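Local coordinates for protein hydrolase, NUDIX family (Clostridium perfringens ATCC 13124, PDB 3F6A) that probably hydrolyses a nucleoside diphosphate linked to another group, as many NUDIX hydrolases do, its exact substrate being unidentified, at residues H6-V11 and V92-S97; K18-L23 and A55-T60; T87-V92 and S97-V102. All coordinates share one frame; numbering follows the deposited sequence.

Contact 1: H6-V11 and V92-S97; sequences HFTVSV and VSPNHS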
loop_
_atom_site.group_PDB
_atom_site.type_symbol
_atom_site.label_atom_id
_atom_site.label_comp_id
_atom_site.label_asym_id
_atom_site.label_seq_id
_atom_site.Cartn_x
_atom_site.Cartn_y
_atom_site.Cartn_z
ATOM N N HIS A 6 11.453 -7.138 -4.452
ATOM C CA HIS A 6 10.234 -7.903 -4.710
ATOM C C HIS A 6 9.025 -6.976 -4.743
ATOM O O HIS A 6 7.921 -7.373 -4.378
ATOM C CB HIS A 6 10.028 -8.927 -3.598
ATOM C CG HIS A 6 10.984 -10.075 -3.646
ATOM N ND1 HIS A 6 11.551 -10.615 -2.513
ATOM C CD2 HIS A 6 11.438 -10.812 -4.686
ATOM C CE1 HIS A 6 12.316 -11.637 -2.853
ATOM N NE2 HIS A 6 12.264 -11.779 -4.164
ATOM N N PHE A 7 9.239 -5.744 -5.182
ATOM C CA PHE A 7 8.169 -4.755 -5.223
ATOM C C PHE A 7 8.005 -4.141 -6.602
ATOM O O PHE A 7 8.973 -3.681 -7.211
ATOM C CB PHE A 7 8.454 -3.660 -4.191
ATOM C CG PHE A 7 8.413 -4.149 -2.768
ATOM C CD1 PHE A 7 7.241 -4.074 -2.024
ATOM C CD2 PHE A 7 9.543 -4.711 -2.180
ATOM C CE1 PHE A 7 7.194 -4.561 -0.714
ATOM C CE2 PHE A 7 9.504 -5.199 -0.875
ATOM C CZ PHE A 7 8.331 -5.121 -0.142
ATOM N N THR A 8 6.766 -4.138 -7.084
ATOM C CA THR A 8 6.440 -3.588 -8.388
ATOM C C THR A 8 5.196 -2.710 -8.266
ATOM O O THR A 8 4.541 -2.689 -7.222
ATOM C CB THR A 8 6.123 -4.712 -9.398
ATOM O OG1 THR A 8 4.878 -5.333 -9.046
ATOM C CG2 THR A 8 7.217 -5.774 -9.389
ATOM N N VAL A 9 4.871 -1.991 -9.337
ATOM C CA VAL A 9 3.679 -1.153 -9.351
ATOM C C VAL A 9 2.880 -1.431 -10.618
ATOM O O VAL A 9 3.410 -1.953 -11.599
ATOM C CB VAL A 9 4.019 0.365 -9.292
ATOM C CG1 VAL A 9 4.792 0.672 -8.026
ATOM C CG2 VAL A 9 4.805 0.795 -10.536
ATOM N N SER A 10 1.597 -1.095 -10.575
ATOM C CA SER A 10 0.696 -1.261 -11.709
ATOM C C SER A 10 -0.140 0.006 -11.745
ATOM O O SER A 10 -0.464 0.562 -10.699
ATOM C CB SER A 10 -0.230 -2.472 -11.519
ATOM O OG SER A 10 0.469 -3.684 -11.722
ATOM N N VAL A 11 -0.482 0.462 -12.943
ATOM C CA VAL A 11 -1.278 1.669 -13.084
ATOM C C VAL A 11 -2.358 1.501 -14.135
ATOM O O VAL A 11 -2.070 1.168 -15.281
ATOM C CB VAL A 11 -0.425 2.876 -13.523
ATOM C CG1 VAL A 11 -1.146 4.165 -13.169
ATOM C CG2 VAL A 11 0.941 2.813 -12.889
ATOM N N VAL A 92 4.129 -14.317 -11.504
ATOM C CA VAL A 92 4.697 -14.330 -12.837
ATOM C C VAL A 92 4.755 -12.937 -13.456
ATOM O O VAL A 92 3.953 -12.064 -13.126
ATOM C CB VAL A 92 3.884 -15.265 -13.748
ATOM C CG1 VAL A 92 2.443 -14.790 -13.839
ATOM C CG2 VAL A 92 4.516 -15.325 -15.109
ATOM N N SER A 93 5.727 -12.738 -14.340
ATOM C CA SER A 93 5.907 -11.474 -15.037
ATOM C C SER A 93 5.987 -10.257 -14.109
ATOM O O SER A 93 5.041 -9.472 -14.021
ATOM C CB SER A 93 4.762 -11.290 -16.032
ATOM O OG SER A 93 5.025 -10.224 -16.919
ATOM N N PRO A 94 7.125 -10.072 -13.416
ATOM C CA PRO A 94 8.345 -10.886 -13.427
ATOM C C PRO A 94 8.111 -12.285 -12.865
ATOM O O PRO A 94 7.195 -12.495 -12.066
ATOM C CB PRO A 94 9.308 -10.068 -12.571
ATOM C CG PRO A 94 8.390 -9.432 -11.580
ATOM C CD PRO A 94 7.261 -8.959 -12.461
ATOM N N ASN A 95 8.953 -13.232 -13.267
ATOM C CA ASN A 95 8.814 -14.615 -12.829
ATOM C C ASN A 95 9.462 -14.961 -11.498
ATOM O O ASN A 95 10.261 -15.890 -11.397
ATOM C CB ASN A 95 9.328 -15.549 -13.917
ATOM C CG ASN A 95 8.559 -15.396 -15.209
ATOM O OD1 ASN A 95 7.328 -15.445 -15.219
ATOM N ND2 ASN A 95 9.279 -15.208 -16.309
ATOM N N HIS A 96 9.106 -14.187 -10.481
ATOM C CA HIS A 96 9.568 -14.391 -9.118
ATOM C C HIS A 96 8.477 -13.744 -8.273
ATOM O O HIS A 96 7.836 -12.785 -8.710
ATOM C CB HIS A 96 10.935 -13.733 -8.882
ATOM C CG HIS A 96 10.959 -12.254 -9.120
ATOM N ND1 HIS A 96 10.425 -11.347 -8.226
ATOM C CD2 HIS A 96 11.469 -11.523 -10.137
ATOM C CE1 HIS A 96 10.609 -10.121 -8.685
ATOM N NE2 HIS A 96 11.238 -10.199 -9.842
ATOM N N SER A 97 8.234 -14.282 -7.084
ATOM C CA SER A 97 7.188 -13.736 -6.230
ATOM C C SER A 97 7.418 -12.251 -6.028
ATOM O O SER A 97 8.547 -11.810 -5.829
ATOM C CB SER A 97 7.160 -14.456 -4.880
ATOM O OG SER A 97 5.951 -14.175 -4.193
#
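His6 meets the loop before strand 98-106 chiefly through CD2 of its ring: CD2 of His6 lies 3.3 Å from the backbone O of Ser97 and 3.7 Å from ND1 of His96. The His96 nitrogen comes up at the edge of the His6 ring, near its plane, whereas the Ser97 oxygen approaches it obliquely. The two imidazoles meet at a slant, centroids 5.7 Å apart and planes turned by 48°. A thinner apolar touch follows further along the strand, where CG2 of Thr8 lies 4.4 Å from CG of Pro94, a proline preceded by a cis peptide bond.

A bond inside its own loop steadies the His96 ring, which also packs on Arg5. With chi1 at 59°, CG sits between the backbone N and the carbonyl carbon, and the ring folds back so that ND1 of His96 donates to Ser97 O at 3.1 Å. The bond is nearly straight at hydrogen, and the acceptor lies close to the imidazole plane, but the donor stands well above the carbonyl plane of Ser97. One carbonyl oxygen thus receives the His96 N-H and also lies against the His6 ring. Beyond this shell, His6 and Thr8 are tied by backbone hydrogen bonds to Ile99, and Thr8 OG1 is bonded to Asp100. His6 also packs on Asn40 of the second subunit.

The bond from ND1 to Ser97 O requires a proton on that nitrogen, so ND1 of His96 faces His6 as a donor already engaged, and the two rings meet by van der Waals packing rather than through a shared proton.

Contact 2: K18-L23 and A55-T60; sequences KVLLHL and AGLNVT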
loop_
_atom_site.group_PDB
_atom_site.type_symbol
_atom_site.label_atom_id
_atom_site.label_comp_id
_atom_site.label_asym_id
_atom_site.label_seq_id
_atom_site.Cartn_x
_atom_site.Cartn_y
_atom_site.Cartn_z
ATOM N N LYS A 18 -12.569 5.441 -21.101
ATOM C CA LYS A 18 -11.864 4.195 -21.392
ATOM C C LYS A 18 -10.599 4.028 -20.544
ATOM O O LYS A 18 -10.055 5.002 -20.025
ATOM C CB LYS A 18 -11.512 4.120 -22.888
ATOM C CG LYS A 18 -12.716 4.307 -23.807
ATOM C CD LYS A 18 -12.441 3.821 -25.219
ATOM C CE LYS A 18 -13.677 4.004 -26.098
ATOM N NZ LYS A 18 -13.532 3.364 -27.439
ATOM N N VAL A 19 -10.142 2.788 -20.405
ATOM C CA VAL A 19 -8.948 2.489 -19.619
ATOM C C VAL A 19 -7.914 1.812 -20.513
ATOM O O VAL A 19 -8.265 1.038 -21.397
ATOM C CB VAL A 19 -9.293 1.575 -18.417
ATOM C CG1 VAL A 19 -9.951 0.300 -18.912
ATOM C CG2 VAL A 19 -8.040 1.271 -17.616
ATOM N N LEU A 20 -6.640 2.099 -20.260
ATOM C CA LEU A 20 -5.534 1.573 -21.059
ATOM C C LEU A 20 -4.834 0.317 -20.554
ATOM O O LEU A 20 -4.542 0.187 -19.371
ATOM C CB LEU A 20 -4.479 2.671 -21.238
ATOM C CG LEU A 20 -3.143 2.274 -21.871
ATOM C CD1 LEU A 20 -3.360 1.931 -23.344
ATOM C CD2 LEU A 20 -2.153 3.423 -21.725
ATOM N N LEU A 21 -4.552 -0.601 -21.477
ATOM C CA LEU A 21 -3.839 -1.841 -21.164
ATOM C C LEU A 21 -2.862 -2.085 -22.309
ATOM O O LEU A 21 -3.039 -1.543 -23.394
ATOM C CB LEU A 21 -4.808 -3.029 -21.080
ATOM C CG LEU A 21 -5.929 -3.020 -20.038
ATOM C CD1 LEU A 21 -6.851 -4.206 -20.281
ATOM C CD2 LEU A 21 -5.345 -3.081 -18.633
ATOM N N HIS A 22 -1.830 -2.887 -22.077
ATOM C CA HIS A 22 -0.900 -3.196 -23.153
ATOM C C HIS A 22 -0.530 -4.671 -23.113
ATOM O O HIS A 22 -0.565 -5.295 -22.055
ATOM C CB HIS A 22 0.338 -2.274 -23.100
ATOM C CG HIS A 22 1.339 -2.611 -22.035
ATOM N ND1 HIS A 22 1.028 -3.333 -20.902
ATOM C CD2 HIS A 22 2.645 -2.270 -21.911
ATOM C CE1 HIS A 22 2.096 -3.421 -20.128
ATOM N NE2 HIS A 22 3.090 -2.784 -20.718
ATOM N N LEU A 23 -0.215 -5.238 -24.276
ATOM C CA LEU A 23 0.147 -6.652 -24.374
ATOM C C LEU A 23 1.560 -6.856 -23.831
ATOM O O LEU A 23 2.537 -6.398 -24.419
ATOM C CB LEU A 23 0.073 -7.123 -25.836
ATOM C CG LEU A 23 -0.235 -8.609 -26.077
ATOM C CD1 LEU A 23 -0.151 -8.904 -27.565
ATOM C CD2 LEU A 23 0.732 -9.484 -25.313
ATOM N N ALA A 55 3.983 4.242 -22.377
ATOM C CA ALA A 55 2.951 4.827 -23.223
ATOM C C ALA A 55 3.190 6.292 -23.572
ATOM O O ALA A 55 2.367 6.901 -24.248
ATOM C CB ALA A 55 1.591 4.672 -22.559
ATOM N N GLY A 56 4.309 6.853 -23.118
ATOM C CA GLY A 56 4.607 8.250 -23.402
ATOM C C GLY A 56 3.520 9.165 -22.871
ATOM O O GLY A 56 3.198 10.198 -23.474
ATOM N N LEU A 57 2.956 8.792 -21.725
ATOM C CA LEU A 57 1.878 9.570 -21.123
ATOM C C LEU A 57 2.220 10.291 -19.831
ATOM O O LEU A 57 3.026 9.819 -19.026
ATOM C CB LEU A 57 0.673 8.670 -20.830
ATOM C CG LEU A 57 -0.042 7.939 -21.965
ATOM C CD1 LEU A 57 -1.107 7.022 -21.378
ATOM C CD2 LEU A 57 -0.662 8.949 -22.922
ATOM N N ASN A 58 1.589 11.447 -19.657
ATOM C CA ASN A 58 1.704 12.236 -18.441
ATOM C C ASN A 58 0.407 11.834 -17.745
ATOM O O ASN A 58 -0.652 11.859 -18.370
ATOM C CB ASN A 58 1.669 13.735 -18.753
ATOM C CG ASN A 58 3.013 14.274 -19.184
ATOM O OD1 ASN A 58 3.093 15.304 -19.849
ATOM N ND2 ASN A 58 4.079 13.586 -18.798
ATOM N N VAL A 59 0.474 11.455 -16.475
ATOM C CA VAL A 59 -0.734 11.039 -15.773
ATOM C C VAL A 59 -0.997 11.781 -14.470
ATOM O O VAL A 59 -0.159 12.540 -13.979
ATOM C CB VAL A 59 -0.700 9.520 -15.457
ATOM C CG1 VAL A 59 -0.695 8.714 -16.741
ATOM C CG2 VAL A 59 0.527 9.193 -14.618
ATOM N N THR A 60 -2.189 11.564 -13.928
ATOM C CA THR A 60 -2.586 12.158 -12.659
ATOM C C THR A 60 -3.112 11.025 -11.788
ATOM O O THR A 60 -4.213 10.519 -12.001
ATOM C CB THR A 60 -3.682 13.217 -12.844
ATOM O OG1 THR A 60 -3.116 14.371 -13.476
ATOM C CG2 THR A 60 -4.281 13.622 -11.495
#
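Leu20, on strand 18-23, touches Ala55 and Leu57, where helix 43-55 gives way to a loop, with a single methyl group. CD2 of Leu20 lies 3.8 Å from CD1 of Leu57 and 4.0 Å from CB of Ala55, so one branch of the leucine serves both partners. The contact is wholly apolar and small, and all three residues are buried. Leu20 and Leu57 reach toward each other tip to tip, and the Ala55 methyl meets the same CD2 group. In Leu20, CG stands anti to the backbone N (chi1 171°), while Leu57 has its CG anti to the carbonyl carbon (chi1 -61°); these torsions bring CD2 of Leu20 and CD1 of Leu57 together.

The backbone contributes by its course. Gly56, with positive phi, leaves the helical conformation between the two partners; Ala55 and Leu57 both point toward the strand. Leu33 of strand 30-36 and Leu122 of strand 122-125 each touch both Leu20 and Ala55.

Gly56 and Leu57 fit the closing Gly-aliphatic pair of the Nudix box, the loop-helix-loop signature of the family, so Leu20 packs the end of that motif against the mixed sheet of the alpha/beta/alpha sandwich.

Contact 3: T87-V92 and S97-V102; sequences TILGDV and SHIDFV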
loop_
_atom_site.group_PDB
_atom_site.type_symbol
_atom_site.label_atom_id
_atom_site.label_comp_id
_atom_site.label_asym_id
_atom_site.label_seq_id
_atom_site.Cartn_x
_atom_site.Cartn_y
_atom_site.Cartn_z
ATOM N N THR A 87 -3.255 -3.985 -3.137
ATOM C CA THR A 87 -1.950 -4.612 -3.020
ATOM C C THR A 87 -2.139 -6.082 -3.382
ATOM O O THR A 87 -2.911 -6.807 -2.742
ATOM C CB THR A 87 -1.393 -4.484 -1.588
ATOM O OG1 THR A 87 -1.189 -3.098 -1.278
ATOM C CG2 THR A 87 -0.073 -5.216 -1.462
ATOM N N ILE A 88 -1.425 -6.520 -4.414
ATOM C CA ILE A 88 -1.535 -7.894 -4.889
ATOM C C ILE A 88 -0.208 -8.654 -4.949
ATOM O O ILE A 88 0.844 -8.082 -5.253
ATOM C CB ILE A 88 -2.180 -7.905 -6.291
ATOM C CG1 ILE A 88 -3.587 -7.309 -6.203
ATOM C CG2 ILE A 88 -2.211 -9.324 -6.855
ATOM C CD1 ILE A 88 -4.271 -7.151 -7.550
ATOM N N LEU A 89 -0.266 -9.950 -4.652
ATOM C CA LEU A 89 0.927 -10.791 -4.700
ATOM C C LEU A 89 0.958 -11.521 -6.043
ATOM O O LEU A 89 0.054 -12.311 -6.358
ATOM C CB LEU A 89 0.925 -11.803 -3.553
ATOM C CG LEU A 89 2.136 -12.745 -3.487
ATOM C CD1 LEU A 89 3.415 -11.948 -3.269
ATOM C CD2 LEU A 89 1.934 -13.754 -2.354
ATOM N N GLY A 90 1.997 -11.234 -6.828
ATOM C CA GLY A 90 2.159 -11.829 -8.139
ATOM C C GLY A 90 3.219 -12.914 -8.144
ATOM O O GLY A 90 4.151 -12.907 -7.332
ATOM N N ASP A 91 3.088 -13.839 -9.089
ATOM C CA ASP A 91 3.993 -14.974 -9.182
ATOM C C ASP A 91 4.676 -15.039 -10.539
ATOM O O ASP A 91 5.677 -15.730 -10.715
ATOM C CB ASP A 91 3.190 -16.255 -8.947
ATOM C CG ASP A 91 3.980 -17.316 -8.227
ATOM O OD1 ASP A 91 4.712 -16.970 -7.273
ATOM O OD2 ASP A 91 3.851 -18.502 -8.596
ATOM N N VAL A 92 4.129 -14.317 -11.504
ATOM C CA VAL A 92 4.697 -14.330 -12.837
ATOM C C VAL A 92 4.755 -12.937 -13.456
ATOM O O VAL A 92 3.953 -12.064 -13.126
ATOM C CB VAL A 92 3.884 -15.265 -13.748
ATOM C CG1 VAL A 92 2.443 -14.790 -13.839
ATOM C CG2 VAL A 92 4.516 -15.325 -15.109
ATOM N N SER A 97 8.234 -14.282 -7.084
ATOM C CA SER A 97 7.188 -13.736 -6.230
ATOM C C SER A 97 7.418 -12.251 -6.028
ATOM O O SER A 97 8.547 -11.810 -5.829
ATOM C CB SER A 97 7.160 -14.456 -4.880
ATOM O OG SER A 97 5.951 -14.175 -4.193
ATOM N N HIS A 98 6.346 -11.473 -6.105
ATOM C CA HIS A 98 6.468 -10.037 -5.933
ATOM C C HIS A 98 5.166 -9.386 -5.512
ATOM O O HIS A 98 4.074 -9.874 -5.820
ATOM C CB HIS A 98 6.953 -9.392 -7.232
ATOM C CG HIS A 98 6.066 -9.657 -8.409
ATOM N ND1 HIS A 98 5.101 -8.767 -8.835
ATOM C CD2 HIS A 98 6.007 -10.708 -9.260
ATOM C CE1 HIS A 98 4.491 -9.259 -9.900
ATOM N NE2 HIS A 98 5.023 -10.434 -10.178
ATOM N N ILE A 99 5.301 -8.276 -4.803
ATOM C CA ILE A 99 4.163 -7.502 -4.354
ATOM C C ILE A 99 3.921 -6.455 -5.428
ATOM O O ILE A 99 4.862 -5.834 -5.924
ATOM C CB ILE A 99 4.468 -6.795 -3.019
ATOM C CG1 ILE A 99 4.502 -7.827 -1.893
ATOM C CG2 ILE A 99 3.431 -5.714 -2.740
ATOM C CD1 ILE A 99 4.910 -7.256 -0.557
ATOM N N ASP A 100 2.664 -6.267 -5.800
ATOM C CA ASP A 100 2.335 -5.276 -6.807
ATOM C C ASP A 100 1.379 -4.241 -6.240
ATOM O O ASP A 100 0.244 -4.564 -5.870
ATOM C CB ASP A 100 1.711 -5.941 -8.032
ATOM C CG ASP A 100 1.344 -4.939 -9.107
ATOM O OD1 ASP A 100 2.257 -4.294 -9.664
ATOM O OD2 ASP A 100 0.139 -4.788 -9.390
ATOM N N PHE A 101 1.856 -2.999 -6.157
ATOM C CA PHE A 101 1.052 -1.890 -5.656
ATOM C C PHE A 101 0.271 -1.312 -6.819
ATOM O O PHE A 101 0.854 -0.774 -7.756
ATOM C CB PHE A 101 1.947 -0.810 -5.035
ATOM C CG PHE A 101 2.580 -1.226 -3.734
ATOM C CD1 PHE A 101 1.808 -1.792 -2.724
ATOM C CD2 PHE A 101 3.940 -1.042 -3.512
ATOM C CE1 PHE A 101 2.383 -2.169 -1.510
ATOM C CE2 PHE A 101 4.521 -1.415 -2.306
ATOM C CZ PHE A 101 3.742 -1.979 -1.305
ATOM N N VAL A 102 -1.053 -1.422 -6.746
ATOM C CA VAL A 102 -1.929 -0.949 -7.811
ATOM C C VAL A 102 -2.477 0.454 -7.615
ATOM O O VAL A 102 -3.050 0.764 -6.577
ATOM C CB VAL A 102 -3.115 -1.904 -7.991
ATOM C CG1 VAL A 102 -3.968 -1.461 -9.171
ATOM C CG2 VAL A 102 -2.605 -3.309 -8.198
HETATM O O HOH W 1 3.582 -15.489 -5.191
#
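Gly90 and His98 face each other across the hairpin, with the imidazole folded over the glycine: CA of Gly90 lies 4.0 Å from the centroid of the His98 ring, a CH-pi contact over one face. A chi1 of 58° turns the ring back over the neighbouring strand. Val92 O lies at the ring's edge, in plane, 3.5 Å from NE2 of His98, a contact without hydrogen-bond geometry. On the other ring nitrogen, ND1 makes a weak hydrogen bond to Thr8 OG1.

On the face bearing Thr87, Leu89, Ile99 and Phe101, Thr87 and Phe101 lie side by side. OG1 of Thr87 sits at the edge of the phenyl ring, 3.6 Å from CD1 of Phe101. The Thr87 side chain runs at an angle to that of Ile99, and CG2 of Thr87 meets CG2 of Ile99 at 3.8 Å; the same Ile99 methyl lies over one face of the Phe101 ring. CD1 of Leu89 lies 3.4 Å from O of His98 and close to OG of Ser97.

Two reciprocal pairs of backbone bonds, Ile88 with Asp100 and Gly90 with His98, hold the strands in antiparallel register. Ile88 N to Asp100 O is nearly straight, 3.0 Å at 173°. At the loop end, a water donates to OD1 of Asp91 and is hydrogen-bonded to OG of Ser97.

Strand 98-106 runs parallel to strand 7-15 on its other side, where Asp100 is bonded to Ser10 and Thr8. Ile88 and Val102 pack on Met143 of helix 138-150, and Ile88 and Leu89 join an antiparallel ladder with a strand of the second subunit, carrying the sheet across the interface.

Contacts 1 and 3 are neighbours, their centres about 5 Å apart, and they share Val92 and Ser97: the loop that meets His6 is the connection closing the hairpin. Strands 7-15 and 98-106 join them directly, with Thr8 N 2.8 Å from Ile99 O, a probable hydrogen bond. Contact 2 reaches the same mixed sheet through strand 18-23, its centre about 18 Å from that of contact 1 and about 20 Å from that of contact 3. It packs on the end of the Nudix box, the motif that in relatives carries the metal-binding glutamates, whereas contacts 1 and 3 lie on the other side of the chain's centre and extend to the second subunit.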